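Methyl-accepting chemotaxis protein, putative (Geobacter sulfurreducens, PDB 3OOV) probably takes part in chemotaxis signalling as a methyl-accepting protein, this fragment being a GAF domain that may have a sensory role. Local coordinates at residues E26-V31 and E35-L40; S9-S14 and R22-G27. All coordinates share one frame; numbering follows the deposited sequence.

Interaction 1: E26-V31 and E35-L40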
ATOM      1  N   GLU A  26       7.203  -4.935  21.594  1.00 24.65           N
ATOM      2  CA  GLU A  26       8.422  -5.578  22.126  1.00 26.01           C
ATOM      3  C   GLU A  26       9.129  -6.443  21.148  1.00 25.08           C
ATOM      4  O   GLU A  26      10.310  -6.215  20.889  1.00 26.37           O
ATOM      5  CB  GLU A  26       8.207  -6.284  23.480  1.00 26.08           C
ATOM      6  CG  GLU A  26       8.031  -5.203  24.600  1.00 34.06           C
ATOM      7  CD  GLU A  26       7.640  -5.736  26.036  1.00 43.53           C
ATOM      8  OE1 GLU A  26       7.156  -4.894  26.862  1.00 44.75           O
ATOM      9  OE2 GLU A  26       7.846  -6.945  26.342  1.00 44.16           O
ATOM     10  N   GLY A  27       8.416  -7.368  20.523  1.00 24.66           N
ATOM     11  CA  GLY A  27       9.047  -8.323  19.620  1.00 23.46           C
ATOM     12  C   GLY A  27       9.669  -7.637  18.423  1.00 24.10           C
ATOM     13  O   GLY A  27      10.828  -7.962  18.028  1.00 24.33           O
ATOM     14  N   LEU A  28       8.929  -6.690  17.835  1.00 21.49           N
ATOM     15  CA  LEU A  28       9.397  -6.000  16.639  1.00 21.69           C
ATOM     16  C   LEU A  28      10.649  -5.227  16.970  1.00 22.07           C
ATOM     17  O   LEU A  28      11.531  -5.168  16.129  1.00 22.44           O
ATOM     18  CB  LEU A  28       8.390  -5.003  16.033  1.00 20.55           C
ATOM     19  CG  LEU A  28       7.342  -5.523  15.040  1.00 24.07           C
ATOM     20  CD1 LEU A  28       6.174  -4.457  14.668  1.00 20.81           C
ATOM     21  CD2 LEU A  28       8.042  -6.059  13.747  1.00 21.81           C
ATOM     22  N   HIS A  29      10.673  -4.618  18.159  1.00 21.50           N
ATOM     23  CA  HIS A  29      11.731  -3.710  18.578  1.00 22.86           C
ATOM     24  C   HIS A  29      12.937  -4.518  19.091  1.00 23.63           C
ATOM     25  O   HIS A  29      14.001  -4.484  18.460  1.00 22.95           O
ATOM     26  CB  HIS A  29      11.245  -2.737  19.682  1.00 21.58           C
ATOM     27  CG  HIS A  29      12.327  -1.880  20.268  1.00 23.36           C
ATOM     28  ND1 HIS A  29      12.890  -0.813  19.592  1.00 27.61           N
ATOM     29  CD2 HIS A  29      12.933  -1.906  21.477  1.00 27.31           C
ATOM     30  CE1 HIS A  29      13.800  -0.229  20.358  1.00 26.03           C
ATOM     31  NE2 HIS A  29      13.848  -0.870  21.509  1.00 24.69           N
ATOM     32  N   ASP A  30      12.734  -5.231  20.210  1.00 23.69           N
ATOM     33  CA  ASP A  30      13.767  -6.017  20.903  1.00 25.49           C
ATOM     34  C   ASP A  30      14.340  -7.151  20.089  1.00 25.27           C
ATOM     35  O   ASP A  30      15.517  -7.408  20.166  1.00 26.41           O
ATOM     36  CB  ASP A  30      13.214  -6.626  22.193  1.00 25.97           C
ATOM     37  CG  ASP A  30      13.013  -5.616  23.258  1.00 30.26           C
ATOM     38  OD1 ASP A  30      13.677  -4.561  23.216  1.00 37.74           O
ATOM     39  OD2 ASP A  30      12.197  -5.873  24.162  1.00 34.99           O
ATOM     40  N   VAL A  31      13.511  -7.853  19.334  1.00 25.75           N
ATOM     41  CA  VAL A  31      13.972  -9.030  18.617  1.00 25.49           C
ATOM     42  C   VAL A  31      14.376  -8.672  17.220  1.00 26.01           C
ATOM     43  O   VAL A  31      15.435  -9.064  16.760  1.00 28.22           O
ATOM     44  CB  VAL A  31      12.904 -10.145  18.584  1.00 25.44           C
ATOM     45  CG1 VAL A  31      13.393 -11.312  17.732  1.00 26.33           C
ATOM     46  CG2 VAL A  31      12.585 -10.612  20.013  1.00 26.30           C
ATOM     47  N   GLU A  35      13.413   0.373  15.360  1.00 13.73           N
ATOM     48  CA  GLU A  35      13.819   1.324  16.365  1.00 14.23           C
ATOM     49  C   GLU A  35      12.595   1.929  17.122  1.00 14.24           C
ATOM     50  O   GLU A  35      12.637   2.062  18.323  1.00 15.73           O
ATOM     51  CB  GLU A  35      14.580   2.437  15.608  1.00 13.99           C
ATOM     52  CG  GLU A  35      15.289   3.378  16.506  1.00 19.36           C
ATOM     53  CD  GLU A  35      15.523   4.809  15.889  1.00 24.41           C
ATOM     54  OE1 GLU A  35      16.075   4.832  14.721  1.00 15.12           O
ATOM     55  OE2 GLU A  35      15.182   5.863  16.622  1.00 17.52           O
ATOM     56  N   ARG A  36      11.531   2.315  16.410  1.00 12.21           N
ATOM     57  CA  ARG A  36      10.335   2.883  17.002  1.00 12.94           C
ATOM     58  C   ARG A  36       9.111   2.117  16.507  1.00 12.44           C
ATOM     59  O   ARG A  36       8.939   1.936  15.301  1.00 14.36           O
ATOM     60  CB  ARG A  36      10.198   4.358  16.599  1.00 11.17           C
ATOM     61  CG  ARG A  36      11.445   5.113  16.690  1.00 15.43           C
ATOM     62  CD  ARG A  36      11.669   5.778  18.028  1.00 13.93           C
ATOM     63  NE  ARG A  36      12.873   6.608  17.996  1.00 14.51           N
ATOM     64  CZ  ARG A  36      12.995   7.821  18.575  1.00 17.41           C
ATOM     65  NH1 ARG A  36      11.969   8.392  19.225  1.00 14.25           N
ATOM     66  NH2 ARG A  36      14.151   8.492  18.490  1.00 13.80           N
ATOM     67  N   VAL A  37       8.315   1.609  17.435  1.00 12.29           N
ATOM     68  CA  VAL A  37       7.152   0.808  17.119  1.00 12.48           C
ATOM     69  C   VAL A  37       6.025   1.380  17.944  1.00 12.81           C
ATOM     70  O   VAL A  37       6.052   1.342  19.198  1.00 12.90           O
ATOM     71  CB  VAL A  37       7.319  -0.692  17.392  1.00 12.70           C
ATOM     72  CG1 VAL A  37       6.000  -1.469  17.064  1.00  8.36           C
ATOM     73  CG2 VAL A  37       8.495  -1.243  16.530  1.00 13.65           C
ATOM     74  N   ASN A  38       5.094   1.963  17.211  1.00 10.54           N
ATOM     75  CA  ASN A  38       3.963   2.670  17.801  1.00 12.66           C
ATOM     76  C   ASN A  38       2.677   1.918  17.429  1.00 12.83           C
ATOM     77  O   ASN A  38       2.484   1.485  16.258  1.00 14.69           O
ATOM     78  CB  ASN A  38       3.928   4.153  17.404  1.00 10.24           C
ATOM     79  CG  ASN A  38       5.208   4.889  17.820  1.00 12.74           C
ATOM     80  OD1 ASN A  38       5.551   4.962  19.025  1.00 14.30           O
ATOM     81  ND2 ASN A  38       5.967   5.397  16.814  1.00 10.18           N
ATOM     82  N   ILE A  39       1.846   1.665  18.427  1.00 12.31           N
ATOM     83  CA  ILE A  39       0.568   0.995  18.147  1.00 12.17           C
ATOM     84  C   ILE A  39      -0.598   1.785  18.746  1.00 12.87           C
ATOM     85  O   ILE A  39      -0.605   2.078  19.936  1.00 12.44           O
ATOM     86  CB  ILE A  39       0.537  -0.457  18.652  1.00 12.40           C
ATOM     87  CG1 ILE A  39       1.725  -1.227  18.125  1.00 11.45           C
ATOM     88  CG2 ILE A  39      -0.844  -1.176  18.263  1.00  8.99           C
ATOM     89  CD1 ILE A  39       1.858  -2.662  18.789  1.00 15.46           C
ATOM     90  N   LEU A  40      -1.553   2.152  17.895  1.00 12.73           N
ATOM     91  CA  LEU A  40      -2.698   2.979  18.269  1.00 13.35           C
ATOM     92  C   LEU A  40      -3.957   2.226  17.901  1.00 14.11           C
ATOM     93  O   LEU A  40      -4.001   1.600  16.817  1.00 15.51           O
ATOM     94  CB  LEU A  40      -2.671   4.309  17.548  1.00 11.64           C
ATOM     95  CG  LEU A  40      -1.352   5.104  17.844  1.00 16.12           C
ATOM     96  CD1 LEU A  40      -0.363   4.910  16.695  1.00 15.60           C
ATOM     97  CD2 LEU A  40      -1.556   6.610  18.079  1.00 17.27           C
TER
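E35, the last residue of the turn before the strand, meets H29 through its backbone: the CA atoms of H29 and E35 lie 5.9 Å apart, the nearest such pair of the two segments. H29 has CG anti to its backbone N (chi1 173°), which carries the imidazole to this turn. ND1 of H29 stands 3.2 Å from the carbonyl O of E35, which sits obliquely to the ring, while CA of E35 lies at the ring edge, in plane. H29 ND1 is hydrogen-bonded to the carbonyl O of Y34, so the imidazole fastens the turn to the helix that precedes it. The E35 carboxylate heads elsewhere, its OE2 taking a nearly straight salt-bridge bond from NE of R36 at 2.8 Å (171° at the hydrogen). A short connection leads from helix 17-31 into strand 36-42, one of the two middle strands of the antiparallel GAF-domain sheet, and the helix packs on one face of it. V37 supplies the apolar contact. Its CG2 approaches CB of L28 at 3.8 Å, and its CG1 reaches CD1 of L28 at 3.8 Å; the two side chains cross at about a right angle, so each valine methyl meets a different level of the leucine. Further along, I39 also points toward the helix but packs on L21 and A25, one to two turns earlier.

Interaction 2: S9-S14 and R22-G27; sequences SRIQKS and RLCAEG
L23 and I11 mark the level at which two antiparallel helices pass each other: their CA atoms are 6.8 Å apart, and the axes of 9-13 and 22-27 approach to 10.1 Å with their directions 174° apart. L23 has the largest share of the buried surface and can be followed outward. Its CB, directed toward the facing helix, lies 4.2 Å from CG1 of I11; the two side chains slide past each other in opposite directions. Rotation about CA-CB puts CG anti to the carbonyl carbon (chi1 -74°), and the leucine then forks over the backbone and side chain of R10. CD1 rests against the carbonyl O of R10 at 3.8 Å, a van der Waals contact of a methyl with the helix backbone. CD2 goes to the arginine tip, 3.8 Å from NH2 of R10, and meets the guanidinium obliquely. That position depends on the bends of R10 at chi2 and chi3, which lead its chain across the leucine at about a right angle. Beside L23, the end of I11 extends to the next residue of the helix, its CD1 touching SG of C24 at 3.7 Å. I11 and C24 also pack on A159 and A156 of the long helix 143-167, so helices 7-13, 17-31 and 143-167 pack together, and A25 of 17-31 turns to the sheet (V37, I39, A53, V55). At the partly exposed margin, NH2 of R10 stands 4.7 Å from OE2 of E26, too far for a salt bridge. The chemistry is therefore an aliphatic and sulfur contact, buried at I11 and C24 and partly exposed at L23, bordered by an arginine whose charge may be attracted to E26 at longer range.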
ATOM      1  N   SER A   9       4.450 -17.275  21.381  1.00 50.40           N
ATOM      2  CA  SER A   9       4.056 -18.068  22.527  1.00 48.94           C
ATOM      3  C   SER A   9       3.398 -17.203  23.640  1.00 46.69           C
ATOM      4  O   SER A   9       2.365 -17.584  24.194  1.00 47.29           O
ATOM      5  CB  SER A   9       5.279 -18.834  23.043  1.00 48.85           C
ATOM      6  OG  SER A   9       4.917 -19.633  24.143  1.00 51.21           O
ATOM      7  N   ARG A  10       3.973 -16.049  23.941  1.00 43.44           N
ATOM      8  CA  ARG A  10       3.453 -15.201  25.019  1.00 41.55           C
ATOM      9  C   ARG A  10       2.170 -14.433  24.660  1.00 38.54           C
ATOM     10  O   ARG A  10       1.350 -14.124  25.516  1.00 35.93           O
ATOM     11  CB  ARG A  10       4.543 -14.265  25.494  1.00 41.92           C
ATOM     12  CG  ARG A  10       5.279 -14.907  26.654  1.00 46.33           C
ATOM     13  CD  ARG A  10       6.774 -14.724  26.599  1.00 49.72           C
ATOM     14  NE  ARG A  10       7.203 -13.341  26.584  1.00 54.99           N
ATOM     15  CZ  ARG A  10       8.144 -12.873  25.758  1.00 59.84           C
ATOM     16  NH1 ARG A  10       8.751 -13.713  24.898  1.00 61.02           N
ATOM     17  NH2 ARG A  10       8.499 -11.582  25.792  1.00 55.47           N
ATOM     18  N   ILE A  11       2.019 -14.141  23.373  1.00 36.59           N
ATOM     19  CA  ILE A  11       0.822 -13.483  22.868  1.00 35.14           C
ATOM     20  C   ILE A  11      -0.346 -14.430  23.189  1.00 34.43           C
ATOM     21  O   ILE A  11      -1.291 -14.073  23.899  1.00 32.71           O
ATOM     22  CB  ILE A  11       0.979 -13.147  21.350  1.00 34.43           C
ATOM     23  CG1 ILE A  11       1.933 -11.943  21.216  1.00 35.90           C
ATOM     24  CG2 ILE A  11      -0.375 -12.917  20.685  1.00 32.19           C
ATOM     25  CD1 ILE A  11       2.397 -11.637  19.792  1.00 38.44           C
ATOM     26  N   GLN A  12      -0.183 -15.654  22.696  1.00 34.82           N
ATOM     27  CA  GLN A  12      -1.030 -16.804  22.892  1.00 35.65           C
ATOM     28  C   GLN A  12      -1.574 -16.917  24.321  1.00 34.16           C
ATOM     29  O   GLN A  12      -2.759 -17.154  24.530  1.00 33.19           O
ATOM     30  CB  GLN A  12      -0.177 -18.011  22.522  1.00 36.33           C
ATOM     31  CG  GLN A  12      -0.868 -19.193  21.824  1.00 43.28           C
ATOM     32  CD  GLN A  12      -1.504 -18.877  20.451  1.00 49.12           C
ATOM     33  OE1 GLN A  12      -1.008 -19.344  19.418  1.00 51.08           O
ATOM     34  NE2 GLN A  12      -2.633 -18.135  20.446  1.00 49.91           N
ATOM     35  N   LYS A  13      -0.710 -16.671  25.297  1.00 33.22           N
ATOM     36  CA  LYS A  13      -1.046 -16.815  26.732  1.00 32.24           C
ATOM     37  C   LYS A  13      -1.830 -15.651  27.318  1.00 30.44           C
ATOM     38  O   LYS A  13      -2.381 -15.749  28.404  1.00 30.59           O
ATOM     39  CB  LYS A  13       0.256 -16.980  27.514  1.00 33.53           C
ATOM     40  CG  LYS A  13       0.647 -18.394  27.870  1.00 39.93           C
ATOM     41  CD  LYS A  13      -0.049 -18.745  29.247  1.00 48.11           C
ATOM     42  CE  LYS A  13       0.865 -19.599  30.145  1.00 51.81           C
ATOM     43  NZ  LYS A  13       2.127 -18.877  30.575  1.00 56.09           N
ATOM     44  N   SER A  14      -1.892 -14.531  26.609  1.00 28.94           N
ATOM     45  CA  SER A  14      -2.552 -13.343  27.150  1.00 27.77           C
ATOM     46  C   SER A  14      -4.022 -13.257  26.743  1.00 26.53           C
ATOM     47  O   SER A  14      -4.390 -13.702  25.663  1.00 27.66           O
ATOM     48  CB  SER A  14      -1.840 -12.071  26.674  1.00 27.84           C
ATOM     49  OG  SER A  14      -2.588 -10.932  27.052  1.00 29.48           O
ATOM     50  N   ARG A  22       1.458  -4.543  23.421  1.00 22.05           N
ATOM     51  CA  ARG A  22       2.761  -4.248  23.964  1.00 25.51           C
ATOM     52  C   ARG A  22       3.826  -5.306  23.579  1.00 25.75           C
ATOM     53  O   ARG A  22       4.920  -4.958  23.110  1.00 26.01           O
ATOM     54  CB  ARG A  22       2.706  -3.932  25.468  1.00 24.76           C
ATOM     55  CG  ARG A  22       2.071  -2.569  25.783  1.00 26.20           C
ATOM     56  CD  ARG A  22       2.217  -2.173  27.269  1.00 31.94           C
ATOM     57  NE  ARG A  22       1.745  -3.243  28.148  1.00 35.70           N
ATOM     58  CZ  ARG A  22       0.522  -3.332  28.694  1.00 39.38           C
ATOM     59  NH1 ARG A  22      -0.409  -2.393  28.509  1.00 37.31           N
ATOM     60  NH2 ARG A  22       0.230  -4.385  29.448  1.00 40.83           N
ATOM     61  N   LEU A  23       3.459  -6.571  23.665  1.00 26.31           N
ATOM     62  CA  LEU A  23       4.335  -7.691  23.292  1.00 26.00           C
ATOM     63  C   LEU A  23       4.641  -7.752  21.816  1.00 25.62           C
ATOM     64  O   LEU A  23       5.780  -8.107  21.416  1.00 25.74           O
ATOM     65  CB  LEU A  23       3.690  -9.017  23.658  1.00 25.84           C
ATOM     66  CG  LEU A  23       3.634  -9.444  25.119  1.00 28.59           C
ATOM     67  CD1 LEU A  23       2.517 -10.538  25.295  1.00 27.00           C
ATOM     68  CD2 LEU A  23       5.056  -9.982  25.603  1.00 25.98           C
ATOM     69  N   CYS A  24       3.647  -7.438  20.979  1.00 23.66           N
ATOM     70  CA  CYS A  24       3.951  -7.246  19.572  1.00 22.88           C
ATOM     71  C   CYS A  24       5.020  -6.161  19.340  1.00 21.48           C
ATOM     72  O   CYS A  24       5.880  -6.312  18.454  1.00 21.59           O
ATOM     73  CB  CYS A  24       2.705  -6.851  18.782  1.00 23.51           C
ATOM     74  SG  CYS A  24       1.639  -8.235  18.428  1.00 25.95           S
ATOM     75  N   ALA A  25       4.922  -5.064  20.066  1.00 19.03           N
ATOM     76  CA  ALA A  25       5.795  -3.939  19.839  1.00 21.07           C
ATOM     77  C   ALA A  25       7.187  -4.318  20.407  1.00 22.68           C
ATOM     78  O   ALA A  25       8.221  -4.122  19.754  1.00 22.53           O
ATOM     79  CB  ALA A  25       5.254  -2.730  20.495  1.00 20.91           C
ATOM     80  N   GLU A  26       7.203  -4.935  21.594  1.00 24.65           N
ATOM     81  CA  GLU A  26       8.422  -5.578  22.126  1.00 26.01           C
ATOM     82  C   GLU A  26       9.129  -6.443  21.148  1.00 25.08           C
ATOM     83  O   GLU A  26      10.310  -6.215  20.889  1.00 26.37           O
ATOM     84  CB  GLU A  26       8.207  -6.284  23.480  1.00 26.08           C
ATOM     85  CG  GLU A  26       8.031  -5.203  24.600  1.00 34.06           C
ATOM     86  CD  GLU A  26       7.640  -5.736  26.036  1.00 43.53           C
ATOM     87  OE1 GLU A  26       7.156  -4.894  26.862  1.00 44.75           O
ATOM     88  OE2 GLU A  26       7.846  -6.945  26.342  1.00 44.16           O
ATOM     89  N   GLY A  27       8.416  -7.368  20.523  1.00 24.66           N
ATOM     90  CA  GLY A  27       9.047  -8.323  19.620  1.00 23.46           C
ATOM     91  C   GLY A  27       9.669  -7.637  18.423  1.00 24.10           C
ATOM     92  O   GLY A  27      10.828  -7.962  18.028  1.00 24.33           O
TER

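How the interactions relate
From the N terminus, helix 7-13 comes first, and interaction 2 closes the short connection that reverses the chain into helix 17-31. Interaction 1 then closes the turn after that helix, bringing its end against strand 36-42. The two closures follow one another without nesting, overlapping at E26 and G27, and their centres are 11 Å apart. L23 and H29 leave helix 17-31 in clearly different directions, while C24 and L28, one turn apart, lie on nearly the same side, C24 serving interaction 2 and L28 interaction 1. A25 joins the two directly, with its CA 3.7 Å from CG1 of V37. Together they tie the N-terminal helix, through helix 17-31, to the middle of the sheet.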